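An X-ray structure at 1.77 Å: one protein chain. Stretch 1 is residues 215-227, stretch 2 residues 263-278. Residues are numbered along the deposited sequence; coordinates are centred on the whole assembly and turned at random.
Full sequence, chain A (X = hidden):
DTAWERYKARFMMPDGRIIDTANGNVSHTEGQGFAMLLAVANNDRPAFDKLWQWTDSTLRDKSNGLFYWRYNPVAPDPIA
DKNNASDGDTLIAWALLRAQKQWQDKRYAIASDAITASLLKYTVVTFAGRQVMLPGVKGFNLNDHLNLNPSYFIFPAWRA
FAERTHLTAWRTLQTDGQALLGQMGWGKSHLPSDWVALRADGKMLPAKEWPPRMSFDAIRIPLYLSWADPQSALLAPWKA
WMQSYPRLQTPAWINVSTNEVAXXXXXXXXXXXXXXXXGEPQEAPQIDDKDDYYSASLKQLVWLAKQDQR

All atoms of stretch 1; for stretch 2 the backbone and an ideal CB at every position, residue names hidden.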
ATOM      1  N   SER A 215       3.657  -5.715  11.243  1.00  5.98           N
ATOM      2  CA  SER A 215       2.298  -5.430  11.702  1.00  7.74           C
ATOM      3  C   SER A 215       1.460  -4.800  10.592  1.00 10.53           C
ATOM      4  O   SER A 215       1.367  -5.365   9.500  1.00  8.73           O
ATOM      5  CB  SER A 215       2.319  -4.546  12.960  1.00 10.88           C
ATOM      6  OG  SER A 215       2.852  -3.267  12.704  1.00 24.82           O
ATOM      7  N   PHE A 216       0.808  -3.668  10.852  1.00  9.50           N
ATOM      8  CA  PHE A 216      -0.254  -3.237   9.942  1.00 11.63           C
ATOM      9  C   PHE A 216       0.257  -2.689   8.612  1.00  8.91           C
ATOM     10  O   PHE A 216      -0.519  -2.656   7.644  1.00  9.36           O
ATOM     11  CB  PHE A 216      -1.135  -2.183  10.618  1.00 11.03           C
ATOM     12  CG  PHE A 216      -1.832  -2.685  11.840  1.00 14.15           C
ATOM     13  CD1 PHE A 216      -2.914  -3.544  11.727  1.00 14.85           C
ATOM     14  CD2 PHE A 216      -1.399  -2.311  13.104  1.00 18.21           C
ATOM     15  CE1 PHE A 216      -3.570  -4.010  12.854  1.00 20.34           C
ATOM     16  CE2 PHE A 216      -2.045  -2.778  14.242  1.00 16.85           C
ATOM     17  CZ  PHE A 216      -3.129  -3.629  14.117  1.00 17.93           C
ATOM     18  N   ASP A 217       1.514  -2.243   8.542  1.00  7.11           N
ATOM     19  CA  ASP A 217       2.103  -1.894   7.251  1.00  8.61           C
ATOM     20  C   ASP A 217       2.595  -3.147   6.532  1.00  5.55           C
ATOM     21  O   ASP A 217       2.185  -3.430   5.395  1.00  7.45           O
ATOM     22  CB  ASP A 217       3.261  -0.908   7.425  1.00  8.44           C
ATOM     23  CG  ASP A 217       2.806   0.546   7.513  1.00 12.80           C
ATOM     24  OD1 ASP A 217       1.593   0.831   7.375  1.00 18.40           O
ATOM     25  OD2 ASP A 217       3.681   1.409   7.705  1.00 14.45           O
ATOM     26  N   ALA A 218       3.440  -3.926   7.211  1.00  6.41           N
ATOM     27  CA  ALA A 218       4.163  -5.016   6.559  1.00  6.47           C
ATOM     28  C   ALA A 218       3.237  -6.096   6.017  1.00  6.55           C
ATOM     29  O   ALA A 218       3.580  -6.747   5.018  1.00  6.29           O
ATOM     30  CB  ALA A 218       5.165  -5.623   7.539  1.00  5.46           C
ATOM     31  N   ILE A 219       2.069  -6.290   6.644  1.00  7.47           N
ATOM     32  CA  ILE A 219       1.136  -7.321   6.198  1.00  6.46           C
ATOM     33  C   ILE A 219       0.656  -7.071   4.768  1.00  6.41           C
ATOM     34  O   ILE A 219       0.186  -7.998   4.104  1.00  8.14           O
ATOM     35  CB  ILE A 219      -0.040  -7.406   7.197  1.00  8.91           C
ATOM     36  CG1 ILE A 219      -0.875  -8.666   6.952  1.00  9.41           C
ATOM     37  CG2 ILE A 219      -0.918  -6.166   7.093  1.00 10.07           C
ATOM     38  CD1 ILE A 219      -0.061  -9.944   7.019  1.00  8.76           C
ATOM     39  N   ARG A 220       0.785  -5.846   4.251  1.00  6.17           N
ATOM     40  CA  ARG A 220       0.433  -5.609   2.854  1.00  7.38           C
ATOM     41  C   ARG A 220       1.440  -6.211   1.879  1.00  6.08           C
ATOM     42  O   ARG A 220       1.118  -6.348   0.693  1.00  5.23           O
ATOM     43  CB  ARG A 220       0.292  -4.106   2.590  1.00  8.24           C
ATOM     44  CG  ARG A 220      -0.949  -3.534   3.232  1.00 11.54           C
ATOM     45  CD  ARG A 220      -1.210  -2.109   2.782  1.00 15.92           C
ATOM     46  NE  ARG A 220      -0.040  -1.262   2.999  1.00 19.42           N
ATOM     47  CZ  ARG A 220       0.126  -0.462   4.046  1.00 17.45           C
ATOM     48  NH1 ARG A 220      -0.814  -0.402   4.981  1.00 22.11           N
ATOM     49  NH2 ARG A 220       1.230   0.281   4.152  1.00 13.43           N
ATOM     50  N   ILE A 221       2.645  -6.561   2.345  1.00  4.81           N
ATOM     51  CA  ILE A 221       3.667  -7.091   1.439  1.00  4.91           C
ATOM     52  C   ILE A 221       3.210  -8.380   0.765  1.00  8.89           C
ATOM     53  O   ILE A 221       3.305  -8.477  -0.472  1.00  5.15           O
ATOM     54  CB  ILE A 221       5.003  -7.242   2.194  1.00  5.84           C
ATOM     55  CG1 ILE A 221       5.496  -5.869   2.666  1.00  6.97           C
ATOM     56  CG2 ILE A 221       6.078  -7.971   1.344  1.00  5.68           C
ATOM     57  CD1 ILE A 221       6.681  -5.917   3.672  1.00  6.04           C
ATOM     58  N   PRO A 222       2.717  -9.397   1.482  1.00  6.67           N
ATOM     59  CA  PRO A 222       2.240 -10.596   0.779  1.00  7.95           C
ATOM     60  C   PRO A 222       1.031 -10.326  -0.091  1.00  5.13           C
ATOM     61  O   PRO A 222       0.844 -11.002  -1.114  1.00  6.53           O
ATOM     62  CB  PRO A 222       1.921 -11.575   1.917  1.00  6.98           C
ATOM     63  CG  PRO A 222       1.745 -10.705   3.136  1.00  5.79           C
ATOM     64  CD  PRO A 222       2.710  -9.579   2.947  1.00  5.40           C
ATOM     65  N   LEU A 223       0.196  -9.357   0.281  1.00  5.76           N
ATOM     66  CA  LEU A 223      -0.862  -8.920  -0.619  1.00  5.73           C
ATOM     67  C   LEU A 223      -0.280  -8.436  -1.941  1.00  7.59           C
ATOM     68  O   LEU A 223      -0.683  -8.898  -3.011  1.00  8.40           O
ATOM     69  CB  LEU A 223      -1.692  -7.820   0.039  1.00  7.32           C
ATOM     70  CG  LEU A 223      -2.629  -7.015  -0.870  1.00  7.05           C
ATOM     71  CD1 LEU A 223      -3.738  -7.892  -1.479  1.00  9.47           C
ATOM     72  CD2 LEU A 223      -3.238  -5.879  -0.065  1.00  8.40           C
ATOM     73  N   TYR A 224       0.686  -7.510  -1.893  1.00  6.16           N
ATOM     74  CA  TYR A 224       1.211  -6.984  -3.155  1.00  5.93           C
ATOM     75  C   TYR A 224       2.012  -8.039  -3.914  1.00  9.90           C
ATOM     76  O   TYR A 224       1.969  -8.079  -5.153  1.00  9.25           O
ATOM     77  CB  TYR A 224       2.067  -5.745  -2.897  1.00  5.59           C
ATOM     78  CG  TYR A 224       1.312  -4.557  -2.358  1.00  6.85           C
ATOM     79  CD1 TYR A 224       0.035  -4.240  -2.811  1.00  7.33           C
ATOM     80  CD2 TYR A 224       1.890  -3.736  -1.390  1.00  7.45           C
ATOM     81  CE1 TYR A 224      -0.646  -3.122  -2.305  1.00  8.30           C
ATOM     82  CE2 TYR A 224       1.222  -2.639  -0.884  1.00  7.67           C
ATOM     83  CZ  TYR A 224      -0.044  -2.334  -1.339  1.00  9.46           C
ATOM     84  OH  TYR A 224      -0.688  -1.222  -0.824  1.00  8.12           O
ATOM     85  N   LEU A 225       2.722  -8.916  -3.198  1.00  5.88           N
ATOM     86  CA  LEU A 225       3.449  -9.998  -3.858  1.00  8.06           C
ATOM     87  C   LEU A 225       2.498 -10.947  -4.574  1.00  8.77           C
ATOM     88  O   LEU A 225       2.727 -11.326  -5.729  1.00 10.43           O
ATOM     89  CB  LEU A 225       4.279 -10.780  -2.839  1.00  7.04           C
ATOM     90  CG  LEU A 225       5.541 -10.125  -2.282  1.00  6.18           C
ATOM     91  CD1 LEU A 225       6.115 -10.994  -1.158  1.00  6.48           C
ATOM     92  CD2 LEU A 225       6.578  -9.898  -3.386  1.00  9.48           C
ATOM     93  N   SER A 226       1.456 -11.391  -3.875  1.00  8.44           N
ATOM     94  CA  SER A 226       0.504 -12.299  -4.492  1.00 10.07           C
ATOM     95  C   SER A 226      -0.272 -11.614  -5.615  1.00 11.66           C
ATOM     96  O   SER A 226      -0.627 -12.261  -6.606  1.00 11.68           O
ATOM     97  CB  SER A 226      -0.446 -12.844  -3.431  1.00 10.79           C
ATOM     98  OG  SER A 226      -1.310 -13.782  -4.035  1.00 18.30           O
ATOM     99  N   TRP A 227      -0.533 -10.312  -5.480  1.00  7.62           N
ATOM    100  CA  TRP A 227      -1.211  -9.561  -6.536  1.00 10.04           C
ATOM    101  C   TRP A 227      -0.386  -9.572  -7.819  1.00 11.94           C
ATOM    102  O   TRP A 227      -0.915  -9.789  -8.920  1.00 12.39           O
ATOM    103  CB  TRP A 227      -1.441  -8.132  -6.038  1.00  8.15           C
ATOM    104  CG  TRP A 227      -2.512  -7.334  -6.699  1.00 10.52           C
ATOM    105  CD1 TRP A 227      -2.955  -7.430  -7.996  1.00 10.20           C
ATOM    106  CD2 TRP A 227      -3.293  -6.306  -6.081  1.00  9.89           C
ATOM    107  NE1 TRP A 227      -3.965  -6.515  -8.214  1.00  9.72           N
ATOM    108  CE2 TRP A 227      -4.188  -5.815  -7.055  1.00  9.02           C
ATOM    109  CE3 TRP A 227      -3.322  -5.750  -4.793  1.00  9.70           C
ATOM    110  CZ2 TRP A 227      -5.102  -4.798  -6.782  1.00 11.57           C
ATOM    111  CZ3 TRP A 227      -4.232  -4.743  -4.528  1.00 10.86           C
ATOM    112  CH2 TRP A 227      -5.106  -4.276  -5.514  1.00 11.55           C
ATOM    113  N   UNK A 263      -0.733 -11.014  21.344  1.00  9.88           N
ATOM    114  CA  UNK A 263      -1.608 -11.952  22.053  1.00 10.47           C
ATOM    115  C   UNK A 263      -2.998 -12.053  21.449  1.00 11.70           C
ATOM    116  O   UNK A 263      -3.865 -12.725  22.025  1.00 12.54           O
ATOM    117  CB  UNK A 263      -1.728 -11.539  23.521  1.00 10.47           C
ATOM    118  N   UNK A 264      -3.253 -11.389  20.328  1.00 10.80           N
ATOM    119  CA  UNK A 264      -4.537 -11.491  19.665  1.00 10.30           C
ATOM    120  C   UNK A 264      -4.303 -11.771  18.187  1.00 11.14           C
ATOM    121  O   UNK A 264      -3.184 -11.629  17.667  1.00  9.56           O
ATOM    122  CB  UNK A 264      -5.362 -10.218  19.862  1.00 10.30           C
ATOM    123  N   UNK A 265      -5.373 -12.193  17.523  1.00  8.31           N
ATOM    124  CA  UNK A 265      -5.274 -12.921  16.266  1.00 11.39           C
ATOM    125  C   UNK A 265      -5.852 -12.146  15.092  1.00 12.13           C
ATOM    126  O   UNK A 265      -6.775 -11.339  15.237  1.00 11.98           O
ATOM    127  CB  UNK A 265      -5.985 -14.270  16.390  1.00 11.39           C
ATOM    128  N   UNK A 266      -5.327 -12.461  13.907  1.00 10.04           N
ATOM    129  CA  UNK A 266      -5.843 -11.880  12.678  1.00 10.92           C
ATOM    130  C   UNK A 266      -7.297 -12.261  12.470  1.00 12.74           C
ATOM    131  O   UNK A 266      -7.683 -13.430  12.625  1.00 12.23           O
ATOM    132  CB  UNK A 266      -5.002 -12.325  11.480  1.00 10.92           C
ATOM    133  N   UNK A 267      -8.093 -11.265  12.097  1.00  9.26           N
ATOM    134  CA  UNK A 267      -9.490 -11.426  11.746  1.00 12.52           C
ATOM    135  C   UNK A 267      -9.766 -10.492  10.576  1.00 13.14           C
ATOM    136  O   UNK A 267      -8.894  -9.718  10.172  1.00 12.03           O
ATOM    137  CB  UNK A 267     -10.410 -11.134  12.933  1.00 12.52           C
ATOM    138  N   UNK A 268     -10.979 -10.568  10.030  1.00 13.87           N
ATOM    139  CA  UNK A 268     -11.408  -9.586   9.038  1.00 13.12           C
ATOM    140  C   UNK A 268     -10.418  -9.442   7.896  1.00 13.30           C
ATOM    141  O   UNK A 268     -10.007 -10.430   7.273  1.00 13.59           O
ATOM    142  CB  UNK A 268     -11.620  -8.226   9.706  1.00 13.12           C
ATOM    143  N   UNK A 269     -10.001  -8.198   7.638  1.00 11.19           N
ATOM    144  CA  UNK A 269      -9.099  -7.937   6.518  1.00 10.43           C
ATOM    145  C   UNK A 269      -7.729  -8.576   6.676  1.00  9.71           C
ATOM    146  O   UNK A 269      -7.142  -9.047   5.697  1.00  7.77           O
ATOM    147  CB  UNK A 269      -8.930  -6.427   6.336  1.00 10.43           C
ATOM    148  N   UNK A 270      -7.184  -8.583   7.899  1.00 10.61           N
ATOM    149  CA  UNK A 270      -5.900  -9.261   8.095  1.00  9.60           C
ATOM    150  C   UNK A 270      -6.017 -10.740   7.772  1.00 12.33           C
ATOM    151  O   UNK A 270      -5.141 -11.319   7.117  1.00  8.84           O
ATOM    152  CB  UNK A 270      -5.405  -9.075   9.531  1.00  9.60           C
ATOM    153  N   UNK A 271      -7.100 -11.368   8.229  1.00  9.83           N
ATOM    154  CA  UNK A 271      -7.306 -12.779   7.945  1.00 10.09           C
ATOM    155  C   UNK A 271      -7.477 -13.023   6.449  1.00  9.92           C
ATOM    156  O   UNK A 271      -7.034 -14.057   5.938  1.00 10.47           O
ATOM    157  CB  UNK A 271      -8.526 -13.300   8.707  1.00 10.09           C
ATOM    158  N   UNK A 272      -8.092 -12.075   5.735  1.00  8.25           N
ATOM    159  CA  UNK A 272      -8.214 -12.196   4.284  1.00 11.18           C
ATOM    160  C   UNK A 272      -6.847 -12.202   3.608  1.00 10.05           C
ATOM    161  O   UNK A 272      -6.622 -12.953   2.653  1.00 10.12           O
ATOM    162  CB  UNK A 272      -9.067 -11.055   3.727  1.00 11.18           C
ATOM    163  N   UNK A 273      -5.905 -11.394   4.098  1.00  9.09           N
ATOM    164  CA  UNK A 273      -4.550 -11.458   3.548  1.00  7.57           C
ATOM    165  C   UNK A 273      -3.908 -12.810   3.841  1.00 10.52           C
ATOM    166  O   UNK A 273      -3.198 -13.373   2.998  1.00 10.44           O
ATOM    167  CB  UNK A 273      -3.687 -10.331   4.118  1.00  7.57           C
ATOM    168  N   UNK A 274      -4.124 -13.348   5.045  1.00 10.75           N
ATOM    169  CA  UNK A 274      -3.609 -14.677   5.360  1.00 10.87           C
ATOM    170  C   UNK A 274      -4.157 -15.716   4.384  1.00 10.95           C
ATOM    171  O   UNK A 274      -3.401 -16.539   3.854  1.00 11.46           O
ATOM    172  CB  UNK A 274      -3.965 -15.061   6.797  1.00 10.87           C
ATOM    173  N   UNK A 275      -5.477 -15.693   4.140  1.00 13.59           N
ATOM    174  CA  UNK A 275      -6.087 -16.655   3.222  1.00 13.88           C
ATOM    175  C   UNK A 275      -5.522 -16.500   1.817  1.00 15.20           C
ATOM    176  O   UNK A 275      -5.228 -17.495   1.140  1.00 13.25           O
ATOM    177  CB  UNK A 275      -7.607 -16.484   3.199  1.00 13.88           C
ATOM    178  N   UNK A 276      -5.359 -15.252   1.365  1.00 15.58           N
ATOM    179  CA  UNK A 276      -4.749 -15.014   0.061  1.00 15.25           C
ATOM    180  C   UNK A 276      -3.337 -15.578   0.008  1.00 12.36           C
ATOM    181  O   UNK A 276      -2.951 -16.222  -0.979  1.00 13.70           O
ATOM    182  CB  UNK A 276      -4.730 -13.517  -0.255  1.00 15.25           C
ATOM    183  N   UNK A 277      -2.546 -15.347   1.061  1.00 10.33           N
ATOM    184  CA  UNK A 277      -1.152 -15.773   1.047  1.00 11.63           C
ATOM    185  C   UNK A 277      -1.034 -17.286   0.940  1.00 16.48           C
ATOM    186  O   UNK A 277      -0.147 -17.797   0.247  1.00 15.25           O
ATOM    187  CB  UNK A 277      -0.434 -15.280   2.305  1.00 11.63           C
ATOM    188  N   UNK A 278      -1.908 -18.013   1.621  1.00 12.15           N
ATOM    189  CA  UNK A 278      -1.848 -19.468   1.625  1.00 16.18           C
ATOM    190  C   UNK A 278      -2.663 -20.095   0.506  1.00 19.68           C
ATOM    191  O   UNK A 278      -2.668 -21.324   0.376  1.00 22.81           O
ATOM    192  CB  UNK A 278      -2.334 -20.004   2.973  1.00 16.18           C
TER

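Position 263 lies far from stretch 1, which sets no preference there; it is Pro263. At 264 the CA-to-CB bond runs sideways and nothing lies within reach of CB, so a small residue would make no contact, whereas a long or aromatic one could travel to the ring of Phe216. The deposited Trp264 does so: its CH2 lies 4.0 Å from Phe216 CZ, the two rings meeting edge to edge. Position 265 is out of reach and open to many residues; it is Tyr265.

Position 266 also points sideways. Only a long, preferably flexible apolar chain would reach the end of Ile219. Met266, with chi2 and chi3 both t, extends until its CE sits 3.8 Å from Ile219 CD1. Position 267 is out of reach and equally free; it is Ala267. At 268 phi is +52° with psi -127°, a backbone that by itself favours glycine, and Gly268 is found. Position 269 is in ordinary helical geometry, which does not demand its glycine, Gly269.

At 270 the ideal CB is 5.2 Å from Ile219 CG1 but directed sideways, so an apolar chain of moderate length fits, branched like leucine or isoleucine, or unbranched like methionine. Leu270 bends its end nearer, placing CD2 3.6 Å from Ile219 CG2 and CD1 4.2 Å from Phe216 CE1. Positions 271 and 272 are out of reach of stretch 1, which therefore sets no preference; they are Leu271 and Ala272.

Position 273 points toward stretch 1, and its CA comes within 6.1 Å of Leu223 CA. With Ile219 CG1 4.3 Å from the ideal CB, a compact apolar residue is the natural choice: valine, alanine or perhaps isoleucine. Val273 sets CG1 4.0 Å from both Ile219 CG1 and Pro222 CG, while its CG2 approaches Leu223 CB at 4.5 Å.

Position 274 points away, leaving room for a polar chain, and 275, out of reach, is unconstrained. Arg274 and Asp275 form a salt bridge within their own helix, NH2 to OD1 at 2.9 Å.

Position 276 points toward stretch 1, along the line to Leu223, with Ser226 OG to one side, 5.1 Å from the ideal CB, so an apolar chain or a small polar one would suit. Leu276 supplies an apolar chain, CD2 lying 3.7 Å from Leu223 CD1; a water 2.7 Å from Ser226 OG donates to Leu276 O at 2.8 Å.

At 277 Pro222 CB is 4.4 Å from the ideal CB, so alanine, serine, threonine or valine would suit. Thr277 OG1 lies 3.3 Å from Pro222 CB and donates a hydrogen bond to Val273 O at 2.8 Å. Position 278, beyond contact, is open to many residues; it is Leu278.

Stretch 2 263-278: PWYMAGGLLAVRDLTL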
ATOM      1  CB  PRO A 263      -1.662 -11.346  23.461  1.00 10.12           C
ATOM      2  CG  PRO A 263      -1.602  -9.883  23.208  1.00  9.78           C
ATOM      3  CD  PRO A 263      -0.604  -9.736  22.061  1.00 10.41           C
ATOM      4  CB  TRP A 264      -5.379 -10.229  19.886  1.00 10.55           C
ATOM      5  CG  TRP A 264      -4.726  -8.982  19.393  1.00 10.64           C
ATOM      6  CD1 TRP A 264      -3.743  -8.264  20.018  1.00 11.73           C
ATOM      7  CD2 TRP A 264      -5.007  -8.307  18.168  1.00 11.18           C
ATOM      8  NE1 TRP A 264      -3.400  -7.179  19.253  1.00 13.21           N
ATOM      9  CE2 TRP A 264      -4.165  -7.177  18.114  1.00 13.59           C
ATOM     10  CE3 TRP A 264      -5.891  -8.546  17.111  1.00 11.37           C
ATOM     11  CZ2 TRP A 264      -4.173  -6.291  17.044  1.00 12.97           C
ATOM     12  CZ3 TRP A 264      -5.904  -7.665  16.049  1.00 16.59           C
ATOM     13  CH2 TRP A 264      -5.046  -6.552  16.021  1.00 15.07           C
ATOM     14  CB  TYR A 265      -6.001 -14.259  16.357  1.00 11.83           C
ATOM     15  CG  TYR A 265      -5.569 -15.104  17.525  1.00 11.75           C
ATOM     16  CD1 TYR A 265      -4.225 -15.236  17.854  1.00 14.96           C
ATOM     17  CD2 TYR A 265      -6.509 -15.769  18.299  1.00 14.54           C
ATOM     18  CE1 TYR A 265      -3.825 -16.031  18.938  1.00 18.82           C
ATOM     19  CE2 TYR A 265      -6.123 -16.557  19.366  1.00 20.32           C
ATOM     20  CZ  TYR A 265      -4.786 -16.679  19.686  1.00 20.76           C
ATOM     21  OH  TYR A 265      -4.424 -17.471  20.754  1.00 28.56           O
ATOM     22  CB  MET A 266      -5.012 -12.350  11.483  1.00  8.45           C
ATOM     23  CG  MET A 266      -3.564 -11.952  11.561  1.00  9.08           C
ATOM     24  SD  MET A 266      -2.765 -12.348   9.991  1.00 13.01           S
ATOM     25  CE  MET A 266      -1.172 -11.594  10.256  1.00  9.81           C
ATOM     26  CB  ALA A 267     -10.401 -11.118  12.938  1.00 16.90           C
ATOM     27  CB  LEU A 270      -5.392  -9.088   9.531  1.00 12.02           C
ATOM     28  CG  LEU A 270      -4.856  -7.739  10.000  1.00 15.49           C
ATOM     29  CD1 LEU A 270      -4.313  -7.870  11.428  1.00 15.51           C
ATOM     30  CD2 LEU A 270      -3.763  -7.261   9.080  1.00 12.17           C
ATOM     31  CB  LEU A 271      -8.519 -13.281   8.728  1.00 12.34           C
ATOM     32  CG  LEU A 271      -8.905 -14.749   8.587  1.00 14.46           C
ATOM     33  CD1 LEU A 271      -7.722 -15.624   8.934  1.00 13.23           C
ATOM     34  CD2 LEU A 271     -10.109 -15.065   9.489  1.00 13.92           C
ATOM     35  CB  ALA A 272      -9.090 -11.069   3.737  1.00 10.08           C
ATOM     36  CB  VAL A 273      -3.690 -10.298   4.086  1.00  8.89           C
ATOM     37  CG1 VAL A 273      -2.215 -10.477   3.680  1.00  8.40           C
ATOM     38  CG2 VAL A 273      -4.221  -8.974   3.567  1.00  9.84           C
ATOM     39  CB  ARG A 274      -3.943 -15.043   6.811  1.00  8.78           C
ATOM     40  CG  ARG A 274      -3.487 -16.435   7.259  1.00 13.85           C
ATOM     41  CD  ARG A 274      -4.584 -17.445   7.011  1.00 17.36           C
ATOM     42  NE  ARG A 274      -4.248 -18.776   7.498  1.00 16.18           N
ATOM     43  CZ  ARG A 274      -4.811 -19.877   7.021  1.00 20.00           C
ATOM     44  NH1 ARG A 274      -4.475 -21.068   7.506  1.00 20.54           N
ATOM     45  NH2 ARG A 274      -5.701 -19.774   6.043  1.00 16.69           N
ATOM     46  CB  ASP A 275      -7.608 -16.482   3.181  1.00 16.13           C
ATOM     47  CG  ASP A 275      -8.313 -17.021   4.425  1.00 16.49           C
ATOM     48  OD1 ASP A 275      -7.703 -17.784   5.198  1.00 16.36           O
ATOM     49  OD2 ASP A 275      -9.498 -16.671   4.614  1.00 17.27           O
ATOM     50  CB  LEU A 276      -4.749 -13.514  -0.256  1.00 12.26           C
ATOM     51  CG  LEU A 276      -4.131 -13.092  -1.598  1.00 12.92           C
ATOM     52  CD1 LEU A 276      -4.920 -13.671  -2.782  1.00 13.81           C
ATOM     53  CD2 LEU A 276      -4.050 -11.582  -1.702  1.00 13.72           C
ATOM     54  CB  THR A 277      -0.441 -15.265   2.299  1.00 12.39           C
ATOM     55  OG1 THR A 277      -0.512 -13.838   2.315  1.00 10.96           O
ATOM     56  CG2 THR A 277       1.026 -15.709   2.340  1.00 13.38           C
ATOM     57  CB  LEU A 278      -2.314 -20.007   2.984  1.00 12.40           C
ATOM     58  CG  LEU A 278      -1.447 -19.659   4.196  1.00 13.54           C
ATOM     59  CD1 LEU A 278      -1.848 -20.458   5.442  1.00 16.15           C
ATOM     60  CD2 LEU A 278       0.034 -19.843   3.879  1.00 17.22           C
TER
HETATM   61  O   HOH W   1      -0.803 -16.068  -2.786  1.00 17.81           O
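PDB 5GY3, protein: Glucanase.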